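PDB 6CPY: GRMZM2G135359 pseudokinase from Zea mays, which is probably a membrane-spanning receptor-like pseudokinase of unknown signalling role, whose kinase-fold domain, studied here without ligand, may bind ATP. Local coordinates for residues A[132-137]-A[225-230]; A[145-150]-A[259-264]; A[272-277]-A[301-306]. All blocks are in the same frame, centred on the assembly; numbering follows the deposited sequence.

Contact 1: residues A[132-137]-A[225-230]; sequences EHLHVR and LLEILT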
ATOM      1  N   GLU A 132       6.427   5.282   9.679  1.00 32.51           N
ATOM      2  CA  GLU A 132       6.745   5.126  11.104  1.00 35.38           C
ATOM      3  C   GLU A 132       8.193   4.726  11.325  1.00 34.02           C
ATOM      4  O   GLU A 132       8.891   5.346  12.122  1.00 32.01           O
ATOM      5  CB  GLU A 132       5.827   4.088  11.770  1.00 40.40           C
ATOM      6  CG  GLU A 132       4.446   4.624  12.114  1.00 45.07           C
ATOM      7  CD  GLU A 132       3.406   3.538  12.371  1.00 47.84           C
ATOM      8  OE1 GLU A 132       3.725   2.329  12.280  1.00 51.08           O
ATOM      9  OE2 GLU A 132       2.246   3.905  12.659  1.00 51.95           O
ATOM     10  N   HIS A 133       8.645   3.697  10.611  1.00 31.42           N
ATOM     11  CA  HIS A 133      10.018   3.216  10.760  1.00 32.18           C
ATOM     12  C   HIS A 133      11.085   4.156  10.243  1.00 31.55           C
ATOM     13  O   HIS A 133      12.207   4.135  10.756  1.00 34.32           O
ATOM     14  CB  HIS A 133      10.176   1.824  10.152  1.00 33.44           C
ATOM     15  CG  HIS A 133       9.656   0.743  11.035  1.00 35.72           C
ATOM     16  ND1 HIS A 133      10.411   0.183  12.043  1.00 37.36           N
ATOM     17  CD2 HIS A 133       8.436   0.165  11.111  1.00 37.13           C
ATOM     18  CE1 HIS A 133       9.686  -0.717  12.682  1.00 38.51           C
ATOM     19  NE2 HIS A 133       8.484  -0.751  12.135  1.00 37.61           N
ATOM     20  N   LEU A 134      10.752   4.987   9.258  1.00 29.55           N
ATOM     21  CA  LEU A 134      11.691   5.967   8.728  1.00 30.27           C
ATOM     22  C   LEU A 134      11.766   7.244   9.567  1.00 33.03           C
ATOM     23  O   LEU A 134      12.836   7.825   9.698  1.00 33.39           O
ATOM     24  CB  LEU A 134      11.342   6.340   7.287  1.00 30.16           C
ATOM     25  CG  LEU A 134      11.564   5.276   6.210  1.00 29.64           C
ATOM     26  CD1 LEU A 134      11.124   5.782   4.852  1.00 30.74           C
ATOM     27  CD2 LEU A 134      13.027   4.849   6.159  1.00 31.09           C
ATOM     28  N   HIS A 135      10.636   7.676  10.123  1.00 33.28           N
ATOM     29  CA  HIS A 135      10.533   9.028  10.676  1.00 36.31           C
ATOM     30  C   HIS A 135      10.197   9.124  12.175  1.00 38.67           C
ATOM     31  O   HIS A 135      10.504  10.140  12.799  1.00 43.19           O
ATOM     32  CB  HIS A 135       9.520   9.841   9.867  1.00 34.43           C
ATOM     33  CG  HIS A 135       9.759   9.823   8.391  1.00 33.94           C
ATOM     34  ND1 HIS A 135      10.849  10.426   7.797  1.00 33.23           N
ATOM     35  CD2 HIS A 135       9.031   9.286   7.383  1.00 32.75           C
ATOM     36  CE1 HIS A 135      10.778  10.261   6.489  1.00 33.94           C
ATOM     37  NE2 HIS A 135       9.686   9.568   6.213  1.00 33.30           N
ATOM     38  N   VAL A 136       9.588   8.101  12.764  1.00 41.31           N
ATOM     39  CA  VAL A 136       9.219   8.187  14.182  1.00 46.20           C
ATOM     40  C   VAL A 136      10.384   7.752  15.079  1.00 50.77           C
ATOM     41  O   VAL A 136      10.854   6.608  15.014  1.00 50.31           O
ATOM     42  CB  VAL A 136       7.928   7.405  14.503  1.00 47.76           C
ATOM     43  CG1 VAL A 136       7.600   7.488  15.986  1.00 48.58           C
ATOM     44  CG2 VAL A 136       6.766   7.949  13.677  1.00 47.93           C
ATOM     45  N   ARG A 137      10.831   8.690  15.917  1.00 55.29           N
ATOM     46  CA  ARG A 137      12.063   8.571  16.707  1.00 56.59           C
ATOM     47  C   ARG A 137      12.170   7.294  17.545  1.00 58.07           C
ATOM     48  O   ARG A 137      13.258   6.727  17.691  1.00 58.66           O
ATOM     49  CB  ARG A 137      12.203   9.793  17.623  1.00 60.38           C
ATOM     50  N   LEU A 225      11.147   5.947  -2.981  1.00 23.97           N
ATOM     51  CA  LEU A 225      12.522   5.460  -3.034  1.00 24.27           C
ATOM     52  C   LEU A 225      13.488   6.529  -2.489  1.00 24.46           C
ATOM     53  O   LEU A 225      14.378   6.228  -1.681  1.00 22.77           O
ATOM     54  CB  LEU A 225      12.899   5.028  -4.452  1.00 24.56           C
ATOM     55  CG  LEU A 225      14.348   4.571  -4.655  1.00 24.70           C
ATOM     56  CD1 LEU A 225      14.703   3.447  -3.708  1.00 24.23           C
ATOM     57  CD2 LEU A 225      14.585   4.146  -6.098  1.00 25.34           C
ATOM     58  N   LEU A 226      13.300   7.778  -2.914  1.00 25.99           N
ATOM     59  CA  LEU A 226      14.107   8.892  -2.390  1.00 27.33           C
ATOM     60  C   LEU A 226      13.979   9.033  -0.874  1.00 25.99           C
ATOM     61  O   LEU A 226      14.956   9.296  -0.175  1.00 24.11           O
ATOM     62  CB  LEU A 226      13.705  10.213  -3.063  1.00 30.22           C
ATOM     63  CG  LEU A 226      14.584  11.428  -2.721  1.00 32.69           C
ATOM     64  CD1 LEU A 226      16.020  11.153  -3.146  1.00 34.05           C
ATOM     65  CD2 LEU A 226      14.049  12.690  -3.376  1.00 33.70           C
ATOM     66  N   GLU A 227      12.759   8.850  -0.373  1.00 25.63           N
ATOM     67  CA  GLU A 227      12.486   8.906   1.060  1.00 24.97           C
ATOM     68  C   GLU A 227      13.171   7.774   1.810  1.00 23.07           C
ATOM     69  O   GLU A 227      13.740   7.981   2.873  1.00 23.13           O
ATOM     70  CB  GLU A 227      10.973   8.881   1.289  1.00 26.95           C
ATOM     71  CG  GLU A 227      10.544   9.019   2.739  1.00 28.11           C
ATOM     72  CD  GLU A 227       9.054   8.800   2.915  1.00 29.61           C
ATOM     73  OE1 GLU A 227       8.324   8.808   1.899  1.00 31.41           O
ATOM     74  OE2 GLU A 227       8.618   8.629   4.071  1.00 31.29           O
ATOM     75  N   ILE A 228      13.152   6.583   1.224  1.00 22.22           N
ATOM     76  CA  ILE A 228      13.811   5.426   1.822  1.00 21.76           C
ATOM     77  C   ILE A 228      15.328   5.666   1.878  1.00 22.40           C
ATOM     78  O   ILE A 228      15.983   5.346   2.869  1.00 21.70           O
ATOM     79  CB  ILE A 228      13.488   4.141   1.023  1.00 21.91           C
ATOM     80  CG1 ILE A 228      12.020   3.731   1.224  1.00 21.79           C
ATOM     81  CG2 ILE A 228      14.425   3.022   1.409  1.00 21.39           C
ATOM     82  CD1 ILE A 228      11.482   2.743   0.208  1.00 22.24           C
ATOM     83  N   LEU A 229      15.874   6.252   0.818  1.00 23.07           N
ATOM     84  CA  LEU A 229      17.313   6.503   0.748  1.00 24.78           C
ATOM     85  C   LEU A 229      17.820   7.636   1.646  1.00 24.99           C
ATOM     86  O   LEU A 229      18.929   7.552   2.171  1.00 25.64           O
ATOM     87  CB  LEU A 229      17.713   6.787  -0.692  1.00 25.24           C
ATOM     88  CG  LEU A 229      17.643   5.601  -1.648  1.00 26.40           C
ATOM     89  CD1 LEU A 229      17.795   6.119  -3.071  1.00 26.77           C
ATOM     90  CD2 LEU A 229      18.703   4.550  -1.354  1.00 28.44           C
ATOM     91  N   THR A 230      17.027   8.692   1.795  1.00 25.82           N
ATOM     92  CA  THR A 230      17.468   9.916   2.475  1.00 27.31           C
ATOM     93  C   THR A 230      16.887  10.072   3.875  1.00 27.34           C
ATOM     94  O   THR A 230      17.416  10.825   4.696  1.00 27.99           O
ATOM     95  CB  THR A 230      17.079  11.184   1.685  1.00 28.22           C
ATOM     96  OG1 THR A 230      15.652  11.289   1.600  1.00 28.33           O
ATOM     97  CG2 THR A 230      17.651  11.161   0.310  1.00 28.88           C
TER
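A short hydrogen bond between an imidazole and a buried carboxylate ties H135, the last helical residue of 130-135, to E227 in the final turns of helix 214-230. H135 NE2 donates to E227 OE2 at 2.6 Å and almost straight, 164° at the hydrogen. The acceptor lies in the plane of the ring, whereas the carboxylate is met on its anti side and somewhat above its own plane, the two flat groups being turned 26° from one another. E227 gets there fully stretched: CG stands anti to the backbone N (chi1 -176°) and the chain runs on straight, so the carboxylate spans the gap between the helices. The same OE2 is also hydrogen-bonded to S175 OG; it thus accepts two bonds in a buried setting, which probably stabilises the carboxylate as an anion. The H135 ring is steadied from within its own helix, since L134 CB sits 3.7 Å above the centre of one face, and F131 meets the ring as well. L134 then carries the apolar half of the contact. Its CD1 crosses the stem of E227 at a slant, 3.9 Å from E227 CG, and reaches the next residue, I228, 4.1 Å from CA and 4.3 Å from CG1. Replacing E227 by an alanine would probably leave H135 NE2 and S175 OG without their shared acceptor and open a gap beside the L134 methyl. S175 lies in the segment that probably corresponds to the catalytic loop of active kinases, so the carboxylate joins three elements at one point. The pairing is that of helix D against helix F in the C-lobe of the protein kinase fold, where helix F runs through the core and the helices and loops around it pack against it.

Contact 2: residues A[145-150]-A[259-264]; sequences MARLRI and LIDPSI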
ATOM      1  N   MET A 145      20.211  -3.338   3.780  1.00 26.27           N
ATOM      2  CA  MET A 145      19.588  -4.484   3.121  1.00 28.23           C
ATOM      3  C   MET A 145      18.084  -4.490   3.352  1.00 26.97           C
ATOM      4  O   MET A 145      17.325  -4.814   2.446  1.00 25.91           O
ATOM      5  CB  MET A 145      20.212  -5.812   3.579  1.00 31.43           C
ATOM      6  CG  MET A 145      21.636  -6.024   3.077  1.00 35.79           C
ATOM      7  SD  MET A 145      21.801  -5.795   1.301  1.00 43.42           S
ATOM      8  CE  MET A 145      20.571  -6.959   0.712  1.00 43.72           C
ATOM      9  N   ALA A 146      17.659  -4.126   4.556  1.00 26.22           N
ATOM     10  CA  ALA A 146      16.234  -3.986   4.836  1.00 26.38           C
ATOM     11  C   ALA A 146      15.583  -2.963   3.904  1.00 25.62           C
ATOM     12  O   ALA A 146      14.516  -3.220   3.341  1.00 23.96           O
ATOM     13  CB  ALA A 146      16.010  -3.599   6.286  1.00 27.21           C
ATOM     14  N   ARG A 147      16.241  -1.821   3.714  1.00 24.00           N
ATOM     15  CA  ARG A 147      15.718  -0.796   2.824  1.00 23.78           C
ATOM     16  C   ARG A 147      15.665  -1.227   1.357  1.00 22.93           C
ATOM     17  O   ARG A 147      14.736  -0.883   0.653  1.00 21.02           O
ATOM     18  CB  ARG A 147      16.476   0.507   3.002  1.00 24.42           C
ATOM     19  CG  ARG A 147      16.265   1.068   4.391  1.00 24.30           C
ATOM     20  CD  ARG A 147      16.628   2.525   4.508  1.00 24.92           C
ATOM     21  NE  ARG A 147      16.800   2.869   5.916  1.00 24.59           N
ATOM     22  CZ  ARG A 147      16.806   4.102   6.407  1.00 24.68           C
ATOM     23  NH1 ARG A 147      16.622   5.159   5.630  1.00 24.19           N
ATOM     24  NH2 ARG A 147      17.015   4.267   7.701  1.00 25.30           N
ATOM     25  N   LEU A 148      16.666  -1.971   0.897  1.00 22.36           N
ATOM     26  CA  LEU A 148      16.647  -2.486  -0.459  1.00 23.59           C
ATOM     27  C   LEU A 148      15.556  -3.529  -0.663  1.00 22.85           C
ATOM     28  O   LEU A 148      14.884  -3.516  -1.683  1.00 21.56           O
ATOM     29  CB  LEU A 148      18.024  -3.038  -0.854  1.00 24.90           C
ATOM     30  CG  LEU A 148      18.895  -1.975  -1.552  1.00 27.85           C
ATOM     31  CD1 LEU A 148      18.922  -0.636  -0.837  1.00 30.23           C
ATOM     32  CD2 LEU A 148      20.304  -2.518  -1.738  1.00 29.51           C
ATOM     33  N   ARG A 149      15.388  -4.417   0.308  1.00 22.83           N
ATOM     34  CA  ARG A 149      14.300  -5.388   0.265  1.00 24.94           C
ATOM     35  C   ARG A 149      12.931  -4.730   0.192  1.00 21.97           C
ATOM     36  O   ARG A 149      12.080  -5.164  -0.550  1.00 21.62           O
ATOM     37  CB  ARG A 149      14.331  -6.299   1.487  1.00 28.96           C
ATOM     38  CG  ARG A 149      15.435  -7.337   1.486  1.00 34.88           C
ATOM     39  CD  ARG A 149      14.905  -8.648   2.049  1.00 38.86           C
ATOM     40  NE  ARG A 149      14.014  -8.438   3.184  1.00 43.89           N
ATOM     41  CZ  ARG A 149      12.985  -9.225   3.512  1.00 47.11           C
ATOM     42  NH1 ARG A 149      12.669 -10.304   2.795  1.00 50.24           N
ATOM     43  NH2 ARG A 149      12.254  -8.925   4.571  1.00 47.34           N
ATOM     44  N   ILE A 150      12.727  -3.684   0.981  1.00 21.02           N
ATOM     45  CA  ILE A 150      11.473  -2.953   0.972  1.00 21.68           C
ATOM     46  C   ILE A 150      11.274  -2.267  -0.382  1.00 22.07           C
ATOM     47  O   ILE A 150      10.221  -2.386  -0.999  1.00 20.10           O
ATOM     48  CB  ILE A 150      11.428  -1.936   2.130  1.00 22.04           C
ATOM     49  CG1 ILE A 150      11.276  -2.689   3.467  1.00 22.63           C
ATOM     50  CG2 ILE A 150      10.310  -0.916   1.918  1.00 22.58           C
ATOM     51  CD1 ILE A 150      11.656  -1.862   4.675  1.00 22.68           C
ATOM     52  N   LEU A 259      23.673  13.037   1.262  1.00 28.44           N
ATOM     53  CA  LEU A 259      22.356  12.652   0.764  1.00 28.53           C
ATOM     54  C   LEU A 259      21.740  11.492   1.552  1.00 28.15           C
ATOM     55  O   LEU A 259      20.570  11.533   1.947  1.00 27.42           O
ATOM     56  CB  LEU A 259      22.450  12.261  -0.708  1.00 29.07           C
ATOM     57  CG  LEU A 259      21.128  11.841  -1.363  1.00 30.02           C
ATOM     58  CD1 LEU A 259      20.256  13.047  -1.629  1.00 31.32           C
ATOM     59  CD2 LEU A 259      21.364  11.078  -2.647  1.00 32.16           C
ATOM     60  N   ILE A 260      22.532  10.457   1.762  1.00 26.80           N
ATOM     61  CA  ILE A 260      22.007   9.182   2.271  1.00 26.02           C
ATOM     62  C   ILE A 260      21.737   9.268   3.781  1.00 26.38           C
ATOM     63  O   ILE A 260      22.526   9.834   4.530  1.00 26.33           O
ATOM     64  CB  ILE A 260      22.971   8.027   1.928  1.00 26.27           C
ATOM     65  CG1 ILE A 260      23.137   7.887   0.400  1.00 26.98           C
ATOM     66  CG2 ILE A 260      22.482   6.707   2.525  1.00 25.82           C
ATOM     67  CD1 ILE A 260      21.860   7.577  -0.371  1.00 28.20           C
ATOM     68  N   ASP A 261      20.603   8.711   4.210  1.00 24.72           N
ATOM     69  CA  ASP A 261      20.191   8.713   5.606  1.00 26.62           C
ATOM     70  C   ASP A 261      21.301   8.193   6.526  1.00 26.51           C
ATOM     71  O   ASP A 261      21.720   7.056   6.391  1.00 25.80           O
ATOM     72  CB  ASP A 261      18.936   7.830   5.755  1.00 25.60           C
ATOM     73  CG  ASP A 261      18.254   7.974   7.109  1.00 26.65           C
ATOM     74  OD1 ASP A 261      18.859   8.525   8.057  1.00 26.03           O
ATOM     75  OD2 ASP A 261      17.098   7.500   7.206  1.00 27.27           O
ATOM     76  N   PRO A 262      21.767   9.013   7.486  1.00 28.46           N
ATOM     77  CA  PRO A 262      22.773   8.493   8.443  1.00 29.65           C
ATOM     78  C   PRO A 262      22.322   7.277   9.267  1.00 28.42           C
ATOM     79  O   PRO A 262      23.149   6.424   9.615  1.00 30.18           O
ATOM     80  CB  PRO A 262      23.052   9.696   9.364  1.00 31.16           C
ATOM     81  CG  PRO A 262      22.578  10.886   8.614  1.00 31.66           C
ATOM     82  CD  PRO A 262      21.466  10.435   7.709  1.00 30.38           C
ATOM     83  N   SER A 263      21.024   7.154   9.530  1.00 27.94           N
ATOM     84  CA  SER A 263      20.511   6.031  10.327  1.00 28.78           C
ATOM     85  C   SER A 263      20.610   4.663   9.628  1.00 29.15           C
ATOM     86  O   SER A 263      20.400   3.631  10.261  1.00 29.03           O
ATOM     87  CB  SER A 263      19.062   6.296  10.772  1.00 30.80           C
ATOM     88  OG  SER A 263      18.169   6.313   9.674  1.00 31.87           O
ATOM     89  N   ILE A 264      20.895   4.660   8.322  1.00 26.95           N
ATOM     90  CA  ILE A 264      21.154   3.415   7.587  1.00 26.52           C
ATOM     91  C   ILE A 264      22.383   2.678   8.105  1.00 27.58           C
ATOM     92  O   ILE A 264      22.426   1.442   8.097  1.00 30.48           O
ATOM     93  CB  ILE A 264      21.331   3.718   6.088  1.00 26.60           C
ATOM     94  CG1 ILE A 264      19.957   3.953   5.467  1.00 26.12           C
ATOM     95  CG2 ILE A 264      22.079   2.609   5.347  1.00 27.41           C
ATOM     96  CD1 ILE A 264      19.993   4.649   4.127  1.00 26.61           C
TER
HETATM   97  O   HOH W   1      15.429   6.702   9.149  1.00 39.81           O
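A buried Arg-Asp salt bridge, its acid held in an Asx turn, lies at the heart of this contact, where R147 on helix 144-164 reaches into the loop 259-264 and grips D261. The arginine chain is extended from CG to NE (chi2 -163°, chi3 -162°), which carries the guanidinium across to the loop. Both terminal nitrogens converge end-on upon a single oxygen: R147 NH1 is 2.9 Å from D261 OD2, and NH2 makes a longer, more bent bond of 3.3 Å to the same atom. OD2 lies near the guanidinium plane, but the carboxylate is turned 74° to it, and both nitrogens arrive from one face of the acid instead of pairing side by side with its two oxygens. Water 1 bridges the pair, donating to D261 OD2 at 2.7 Å and accepting from R147 NH2. The other carboxylate oxygen makes the turn, with S263 N donating to D261 OD1 at 3.0 Å. I264 CG1 sits over the centre of one face of the guanidinium, 3.3 Å from R147 CZ, which helps fix the rotation of the group. R147 is held by two backbone carbonyls as well: NE donates to L142 O, just ahead of its helix, and NH1 to I228 O, so its positive charge is probably spread over several acceptors. R147 thus links the start of helix 144-164 with the end of helix 214-230 and the connection from helix 256-259 to helix 269-282.

Contact 3: residues A[272-277]-A[301-306]; sequences ARALCE and REITAL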
ATOM      1  N   ALA A 272      24.125   2.937  -4.185  1.00 23.60           N
ATOM      2  CA  ALA A 272      23.379   4.136  -3.859  1.00 24.17           C
ATOM      3  C   ALA A 272      23.269   5.077  -5.057  1.00 25.33           C
ATOM      4  O   ALA A 272      22.181   5.572  -5.359  1.00 24.46           O
ATOM      5  CB  ALA A 272      23.989   4.830  -2.667  1.00 24.64           C
ATOM      6  N   ARG A 273      24.383   5.309  -5.761  1.00 24.96           N
ATOM      7  CA  ARG A 273      24.341   6.129  -6.985  1.00 25.66           C
ATOM      8  C   ARG A 273      23.330   5.631  -7.990  1.00 25.14           C
ATOM      9  O   ARG A 273      22.523   6.405  -8.517  1.00 25.49           O
ATOM     10  CB  ARG A 273      25.696   6.174  -7.695  1.00 27.73           C
ATOM     11  CG  ARG A 273      26.646   7.181  -7.146  1.00 30.21           C
ATOM     12  CD  ARG A 273      27.898   7.331  -8.015  1.00 30.76           C
ATOM     13  NE  ARG A 273      28.696   8.369  -7.388  1.00 31.75           N
ATOM     14  CZ  ARG A 273      29.649   8.171  -6.489  1.00 33.23           C
ATOM     15  NH1 ARG A 273      30.024   6.943  -6.136  1.00 33.84           N
ATOM     16  NH2 ARG A 273      30.264   9.217  -5.962  1.00 35.56           N
ATOM     17  N   ALA A 274      23.390   4.338  -8.272  1.00 25.03           N
ATOM     18  CA  ALA A 274      22.518   3.747  -9.264  1.00 25.73           C
ATOM     19  C   ALA A 274      21.045   3.907  -8.835  1.00 26.27           C
ATOM     20  O   ALA A 274      20.184   4.217  -9.659  1.00 25.96           O
ATOM     21  CB  ALA A 274      22.893   2.295  -9.490  1.00 26.06           C
ATOM     22  N   LEU A 275      20.754   3.724  -7.548  1.00 26.26           N
ATOM     23  CA  LEU A 275      19.365   3.880  -7.073  1.00 26.52           C
ATOM     24  C   LEU A 275      18.893   5.326  -7.195  1.00 27.44           C
ATOM     25  O   LEU A 275      17.723   5.578  -7.522  1.00 27.28           O
ATOM     26  CB  LEU A 275      19.219   3.394  -5.633  1.00 26.54           C
ATOM     27  CG  LEU A 275      19.373   1.872  -5.507  1.00 27.23           C
ATOM     28  CD1 LEU A 275      19.535   1.480  -4.046  1.00 27.74           C
ATOM     29  CD2 LEU A 275      18.189   1.142  -6.130  1.00 27.26           C
ATOM     30  N   CYS A 276      19.795   6.278  -6.949  1.00 26.49           N
ATOM     31  CA  CYS A 276      19.457   7.698  -7.130  1.00 28.42           C
ATOM     32  C   CYS A 276      19.187   8.063  -8.604  1.00 28.12           C
ATOM     33  O   CYS A 276      18.396   8.960  -8.879  1.00 28.15           O
ATOM     34  CB  CYS A 276      20.528   8.603  -6.530  1.00 29.21           C
ATOM     35  SG  CYS A 276      20.591   8.544  -4.726  1.00 32.72           S
ATOM     36  N   GLU A 277      19.821   7.363  -9.544  1.00 29.27           N
ATOM     37  CA  GLU A 277      19.495   7.534 -10.971  1.00 31.69           C
ATOM     38  C   GLU A 277      18.072   7.055 -11.277  1.00 31.86           C
ATOM     39  O   GLU A 277      17.334   7.715 -12.012  1.00 31.31           O
ATOM     40  CB  GLU A 277      20.516   6.823 -11.861  1.00 34.59           C
ATOM     41  CG  GLU A 277      21.899   7.459 -11.803  1.00 37.92           C
ATOM     42  CD  GLU A 277      23.002   6.616 -12.431  1.00 43.64           C
ATOM     43  OE1 GLU A 277      22.800   5.400 -12.645  1.00 49.67           O
ATOM     44  OE2 GLU A 277      24.090   7.177 -12.706  1.00 48.25           O
ATOM     45  N   ARG A 301      15.877  -4.685  -9.929  1.00 31.35           N
ATOM     46  CA  ARG A 301      16.404  -6.042  -9.724  1.00 31.48           C
ATOM     47  C   ARG A 301      17.867  -6.156 -10.147  1.00 33.19           C
ATOM     48  O   ARG A 301      18.660  -6.835  -9.486  1.00 34.19           O
ATOM     49  CB  ARG A 301      15.580  -7.088 -10.477  1.00 32.45           C
ATOM     50  CG  ARG A 301      16.037  -8.501 -10.160  1.00 32.90           C
ATOM     51  CD  ARG A 301      15.254  -9.555 -10.905  1.00 35.51           C
ATOM     52  NE  ARG A 301      15.584 -10.877 -10.381  1.00 35.66           N
ATOM     53  CZ  ARG A 301      14.807 -11.951 -10.479  1.00 34.97           C
ATOM     54  NH1 ARG A 301      13.621 -11.879 -11.079  1.00 33.85           N
ATOM     55  NH2 ARG A 301      15.213 -13.096  -9.953  1.00 34.56           N
ATOM     56  N   GLU A 302      18.210  -5.505 -11.254  1.00 35.33           N
ATOM     57  CA  GLU A 302      19.591  -5.441 -11.734  1.00 38.03           C
ATOM     58  C   GLU A 302      20.485  -4.847 -10.639  1.00 37.01           C
ATOM     59  O   GLU A 302      21.535  -5.403 -10.313  1.00 36.52           O
ATOM     60  CB  GLU A 302      19.662  -4.606 -13.019  1.00 41.64           C
ATOM     61  CG  GLU A 302      20.913  -4.803 -13.871  1.00 45.99           C
ATOM     62  CD  GLU A 302      20.906  -3.947 -15.130  1.00 49.18           C
ATOM     63  OE1 GLU A 302      19.811  -3.626 -15.638  1.00 53.02           O
ATOM     64  OE2 GLU A 302      21.998  -3.576 -15.611  1.00 56.11           O
ATOM     65  N   ILE A 303      20.031  -3.749 -10.031  1.00 35.00           N
ATOM     66  CA  ILE A 303      20.817  -3.050  -9.001  1.00 33.51           C
ATOM     67  C   ILE A 303      20.926  -3.803  -7.669  1.00 34.20           C
ATOM     68  O   ILE A 303      22.021  -3.940  -7.112  1.00 34.65           O
ATOM     69  CB  ILE A 303      20.242  -1.643  -8.745  1.00 32.11           C
ATOM     70  CG1 ILE A 303      20.406  -0.777  -9.999  1.00 32.46           C
ATOM     71  CG2 ILE A 303      20.916  -0.991  -7.544  1.00 31.82           C
ATOM     72  CD1 ILE A 303      19.530   0.462 -10.020  1.00 32.64           C
ATOM     73  N   THR A 304      19.799  -4.275  -7.154  1.00 32.69           N
ATOM     74  CA  THR A 304      19.755  -4.903  -5.832  1.00 32.52           C
ATOM     75  C   THR A 304      20.130  -6.383  -5.855  1.00 33.19           C
ATOM     76  O   THR A 304      20.527  -6.934  -4.825  1.00 32.48           O
ATOM     77  CB  THR A 304      18.363  -4.779  -5.191  1.00 32.70           C
ATOM     78  OG1 THR A 304      17.405  -5.522  -5.957  1.00 30.29           O
ATOM     79  CG2 THR A 304      17.937  -3.324  -5.110  1.00 33.65           C
ATOM     80  N   ALA A 305      19.975  -7.017  -7.018  1.00 34.13           N
ATOM     81  CA  ALA A 305      20.098  -8.468  -7.165  1.00 35.94           C
ATOM     82  C   ALA A 305      19.138  -9.246  -6.249  1.00 37.16           C
ATOM     83  O   ALA A 305      19.444 -10.353  -5.819  1.00 37.02           O
ATOM     84  CB  ALA A 305      21.539  -8.914  -6.943  1.00 38.16           C
ATOM     85  N   LEU A 306      17.968  -8.671  -5.977  1.00 34.14           N
ATOM     86  CA  LEU A 306      16.995  -9.291  -5.090  1.00 34.66           C
ATOM     87  C   LEU A 306      15.823  -9.762  -5.918  1.00 34.17           C
ATOM     88  O   LEU A 306      15.128  -8.959  -6.533  1.00 35.94           O
ATOM     89  CB  LEU A 306      16.494  -8.302  -4.029  1.00 34.98           C
ATOM     90  CG  LEU A 306      17.465  -7.902  -2.922  1.00 35.74           C
ATOM     91  CD1 LEU A 306      16.845  -6.793  -2.082  1.00 35.35           C
ATOM     92  CD2 LEU A 306      17.829  -9.088  -2.042  1.00 35.28           C
TER
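A274 is the first residue of 272-277 to meet the other helix, facing I303 where the two backbones come closest, with CA atoms 7.0 Å apart. Its methyl CB sits 3.9 Å from I303 CD1, and I303 CD1 also rests 3.8 Å from A274 O. L275 follows, its branch crossing I303 at a slant: L275 CD2 is 3.7 Å from I303 CG2. The isoleucine therefore divides its two arms, CG1 and CD1 going mainly to the alanine and CG2 to the leucine. This follows from its first torsion (chi1 -65°), which sets CG1 anti to the carbonyl carbon and CG2 anti to the backbone N. The side chains that meet are all aliphatic. Just beyond I303, helix 293-304 ends in an ST turn, T304 OG1 accepting from L306 N at 3.2 Å, with A305 at positive phi. L275 also packs on W144 and L148 of helix 144-164, so it forms the inner end of the contact, while A274 and I303 lie nearer the surface. Such packing of helices H and I, the last two of the domain, belongs to the helical C-lobe of the protein kinase fold.

All three contacts lie in the helical lobe of the kinase fold. Contacts 1 and 2 are nearly fused, their centres about 8 Å apart: the end of helix 214-230 presents I228 O to R147 NH1 (2.8 Å) and L229 O to D261 N (2.9 Å). Contact 3 is about 12 Å from contact 2, centre to centre, and about 18 Å from contact 1. L148 CD1 meets L275 CD1 at 3.9 Å, and L229 CD1 touches L275 CB at 4.0 Å, so L275 packs on the helices carrying the other two. No ligand is bound; through S175, contact 1 reaches what is probably the catalytic-loop region; contact 2 is a polar helix-loop tie, contact 3 plain helix packing.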